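Local coordinates for HI1317 (Haemophilus influenzae, PDB 1JOV), which probably interconverts the alpha and beta anomers of D-glucose 6-phosphate, at residues Thr136-Gly141 against Gly259-Val264. Sequence-based numbering, arbitrary orientation.
Sequences TFTHYG and GESLSV
Thr136 faces Ser263 in a non-hydrogen-bonded antiparallel pair. Chi1 of -62° sets its OG1 anti to the carbonyl carbon, 3.1 Å from Ser263 CB; CG2, the other branch, reaches diagonally to Ser261 CB. Beta-branched threonines suit extended strands, and small serines opposite suit such closely spaced pairs; buried Ser263 OG hydrogen-bonds His134 NE2. Phe137 turns to the other face and pairs with Leu262 through two backbone hydrogen bonds, Phe137 N to Leu262 O (2.9 Å) and Leu262 N to Phe137 O (3.0 Å). Leu262 CD2 lies obliquely against the ring, 3.6 Å from Phe137 CD2, as befits bulky apolar groups on a buried face; its side chain is about 8 Å from that of Glu248, a probable active-site residue. Thr138, non-hydrogen-bonded with Ser261, puts OG1 3.4 Å from Ser261 CB and rests CG2 on the Gly259 and Glu260 carbonyl oxygens. His139 N gives Glu260 O a weak hydrogen bond, and His139 O accepts a short one from Gly259 N (2.7 Å); Gly259 is left-handed (phi 80°), least strained without a CB. Buried His139 ND1 hydrogen-bonds Tyr77 OH. Tyr140 lays CE1 beside Gly259 CA, its ring meeting Phe258 edge-to-face. The strands join mid-sheet in this galactose mutarotase-like beta-sandwich, flanked by 121-129 and 211-218, with Phe137 and His139 packing on 145-154 and Leu262 on Arg251 of 244-251.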
ATOM      1  N   THR A 136       3.228   6.132  -6.988  1.00 15.40           N
ATOM      2  CA  THR A 136       4.619   6.589  -6.799  1.00 19.67           C
ATOM      3  C   THR A 136       4.692   7.533  -5.625  1.00 19.12           C
ATOM      4  O   THR A 136       3.812   8.386  -5.489  1.00 19.63           O
ATOM      5  CB  THR A 136       5.093   7.386  -8.023  1.00 19.60           C
ATOM      6  OG1 THR A 136       5.060   6.541  -9.165  1.00 22.12           O
ATOM      7  CG2 THR A 136       6.504   7.894  -7.816  1.00 20.75           C
ATOM      8  N   PHE A 137       5.688   7.370  -4.787  1.00 16.30           N
ATOM      9  CA  PHE A 137       5.921   8.243  -3.663  1.00 14.88           C
ATOM     10  C   PHE A 137       7.236   9.001  -3.894  1.00 20.01           C
ATOM     11  O   PHE A 137       8.211   8.367  -4.264  1.00 19.53           O
ATOM     12  CB  PHE A 137       6.043   7.467  -2.310  1.00 15.61           C
ATOM     13  CG  PHE A 137       6.552   8.269  -1.137  1.00 13.65           C
ATOM     14  CD1 PHE A 137       5.671   8.971  -0.335  1.00 15.22           C
ATOM     15  CD2 PHE A 137       7.911   8.380  -0.837  1.00 14.27           C
ATOM     16  CE1 PHE A 137       6.117   9.762   0.737  1.00 14.46           C
ATOM     17  CE2 PHE A 137       8.380   9.156   0.219  1.00 16.23           C
ATOM     18  CZ  PHE A 137       7.485   9.860   1.024  1.00 16.86           C
ATOM     19  N   THR A 138       7.291  10.327  -3.684  1.00 16.20           N
ATOM     20  CA  THR A 138       8.530  11.095  -3.820  1.00 18.54           C
ATOM     21  C   THR A 138       8.724  11.859  -2.563  1.00 16.33           C
ATOM     22  O   THR A 138       7.808  12.544  -2.038  1.00 17.44           O
ATOM     23  CB  THR A 138       8.432  12.134  -4.980  1.00 20.35           C
ATOM     24  OG1 THR A 138       8.030  11.414  -6.181  1.00 22.05           O
ATOM     25  CG2 THR A 138       9.860  12.777  -5.223  1.00 22.02           C
ATOM     26  N   HIS A 139       9.982  11.899  -2.179  1.00 19.38           N
ATOM     27  CA  HIS A 139      10.472  12.557  -0.991  1.00 20.92           C
ATOM     28  C   HIS A 139      11.087  13.932  -1.286  1.00 21.33           C
ATOM     29  O   HIS A 139      11.966  13.995  -2.116  1.00 22.41           O
ATOM     30  CB  HIS A 139      11.606  11.619  -0.512  1.00 24.66           C
ATOM     31  CG  HIS A 139      12.545  12.180   0.485  1.00 26.06           C
ATOM     32  ND1 HIS A 139      12.165  12.825   1.643  1.00 20.50           N
ATOM     33  CD2 HIS A 139      13.905  12.133   0.512  1.00 20.91           C
ATOM     34  CE1 HIS A 139      13.256  13.121   2.342  1.00 22.96           C
ATOM     35  NE2 HIS A 139      14.315  12.771   1.648  1.00 23.44           N
ATOM     36  N   TYR A 140      10.636  14.968  -0.587  1.00 19.33           N
ATOM     37  CA  TYR A 140      11.213  16.279  -0.731  1.00 18.21           C
ATOM     38  C   TYR A 140      11.752  16.780   0.589  1.00 17.73           C
ATOM     39  O   TYR A 140      11.864  17.995   0.827  1.00 25.41           O
ATOM     40  CB  TYR A 140      10.172  17.255  -1.279  1.00 19.59           C
ATOM     41  CG  TYR A 140       9.814  16.912  -2.729  1.00 23.45           C
ATOM     42  CD1 TYR A 140      10.736  17.006  -3.753  1.00 20.74           C
ATOM     43  CD2 TYR A 140       8.533  16.511  -3.029  1.00 20.95           C
ATOM     44  CE1 TYR A 140      10.344  16.665  -5.058  1.00 24.92           C
ATOM     45  CE2 TYR A 140       8.140  16.181  -4.293  1.00 27.94           C
ATOM     46  CZ  TYR A 140       9.036  16.242  -5.317  1.00 29.48           C
ATOM     47  OH  TYR A 140       8.666  15.906  -6.596  1.00 38.53           O
ATOM     48  N   GLY A 141      12.070  15.817   1.460  1.00 18.21           N
ATOM     49  CA  GLY A 141      12.498  16.020   2.814  1.00 21.94           C
ATOM     50  C   GLY A 141      13.814  16.713   3.055  1.00 27.02           C
ATOM     51  O   GLY A 141      14.534  17.100   2.139  1.00 24.29           O
ATOM     52  N   GLY A 259      13.937  14.444  -3.860  1.00 21.62           N
ATOM     53  CA  GLY A 259      13.505  14.233  -5.234  1.00 19.90           C
ATOM     54  C   GLY A 259      13.540  12.859  -5.784  1.00 20.45           C
ATOM     55  O   GLY A 259      12.995  12.647  -6.881  1.00 21.96           O
ATOM     56  N   GLU A 260      14.030  11.873  -5.020  1.00 17.36           N
ATOM     57  CA  GLU A 260      14.008  10.499  -5.454  1.00 17.59           C
ATOM     58  C   GLU A 260      12.653   9.857  -5.188  1.00 22.59           C
ATOM     59  O   GLU A 260      11.974  10.223  -4.238  1.00 24.54           O
ATOM     60  CB  GLU A 260      15.092   9.690  -4.817  1.00 23.10           C
ATOM     61  CG  GLU A 260      16.524  10.206  -5.176  1.00 23.88           C
ATOM     62  CD  GLU A 260      17.622   9.275  -4.709  1.00 35.77           C
ATOM     63  OE1 GLU A 260      17.536   8.705  -3.610  1.00 28.15           O
ATOM     64  OE2 GLU A 260      18.574   9.047  -5.445  1.00 32.77           O
ATOM     65  N   SER A 261      12.193   9.023  -6.063  1.00 21.24           N
ATOM     66  CA  SER A 261      10.942   8.354  -5.835  1.00 26.29           C
ATOM     67  C   SER A 261      11.033   6.846  -5.766  1.00 25.12           C
ATOM     68  O   SER A 261      12.093   6.248  -6.122  1.00 21.22           O
ATOM     69  CB  SER A 261       9.981   8.757  -6.937  1.00 30.22           C
ATOM     70  OG  SER A 261      10.566   8.334  -8.130  1.00 30.20           O
ATOM     71  N   LEU A 262       9.951   6.195  -5.348  1.00 20.64           N
ATOM     72  CA  LEU A 262       9.884   4.775  -5.411  1.00 21.71           C
ATOM     73  C   LEU A 262       8.438   4.504  -5.790  1.00 24.56           C
ATOM     74  O   LEU A 262       7.531   5.234  -5.388  1.00 20.04           O
ATOM     75  CB  LEU A 262      10.366   4.108  -4.127  1.00 29.17           C
ATOM     76  CG  LEU A 262       9.362   3.918  -2.974  1.00 21.10           C
ATOM     77  CD1 LEU A 262       9.906   2.939  -1.947  1.00 22.76           C
ATOM     78  CD2 LEU A 262       9.048   5.258  -2.309  1.00 24.86           C
ATOM     79  N   SER A 263       8.208   3.462  -6.590  1.00 21.19           N
ATOM     80  CA  SER A 263       6.854   3.204  -6.966  1.00 20.49           C
ATOM     81  C   SER A 263       6.579   1.755  -7.226  1.00 20.90           C
ATOM     82  O   SER A 263       7.497   0.934  -7.247  1.00 22.50           O
ATOM     83  CB  SER A 263       6.509   3.984  -8.227  1.00 23.67           C
ATOM     84  OG  SER A 263       7.266   3.530  -9.336  1.00 27.09           O
ATOM     85  N   VAL A 264       5.300   1.455  -7.439  1.00 19.00           N
ATOM     86  CA  VAL A 264       4.844   0.104  -7.775  1.00 19.24           C
ATOM     87  C   VAL A 264       3.701   0.201  -8.770  1.00 21.45           C
ATOM     88  O   VAL A 264       2.835   1.088  -8.710  1.00 20.31           O
ATOM     89  CB  VAL A 264       4.423  -0.711  -6.529  1.00 20.38           C
ATOM     90  CG1 VAL A 264       3.209  -0.085  -5.868  1.00 18.40           C
ATOM     91  CG2 VAL A 264       4.165  -2.171  -6.899  1.00 23.57           C
TER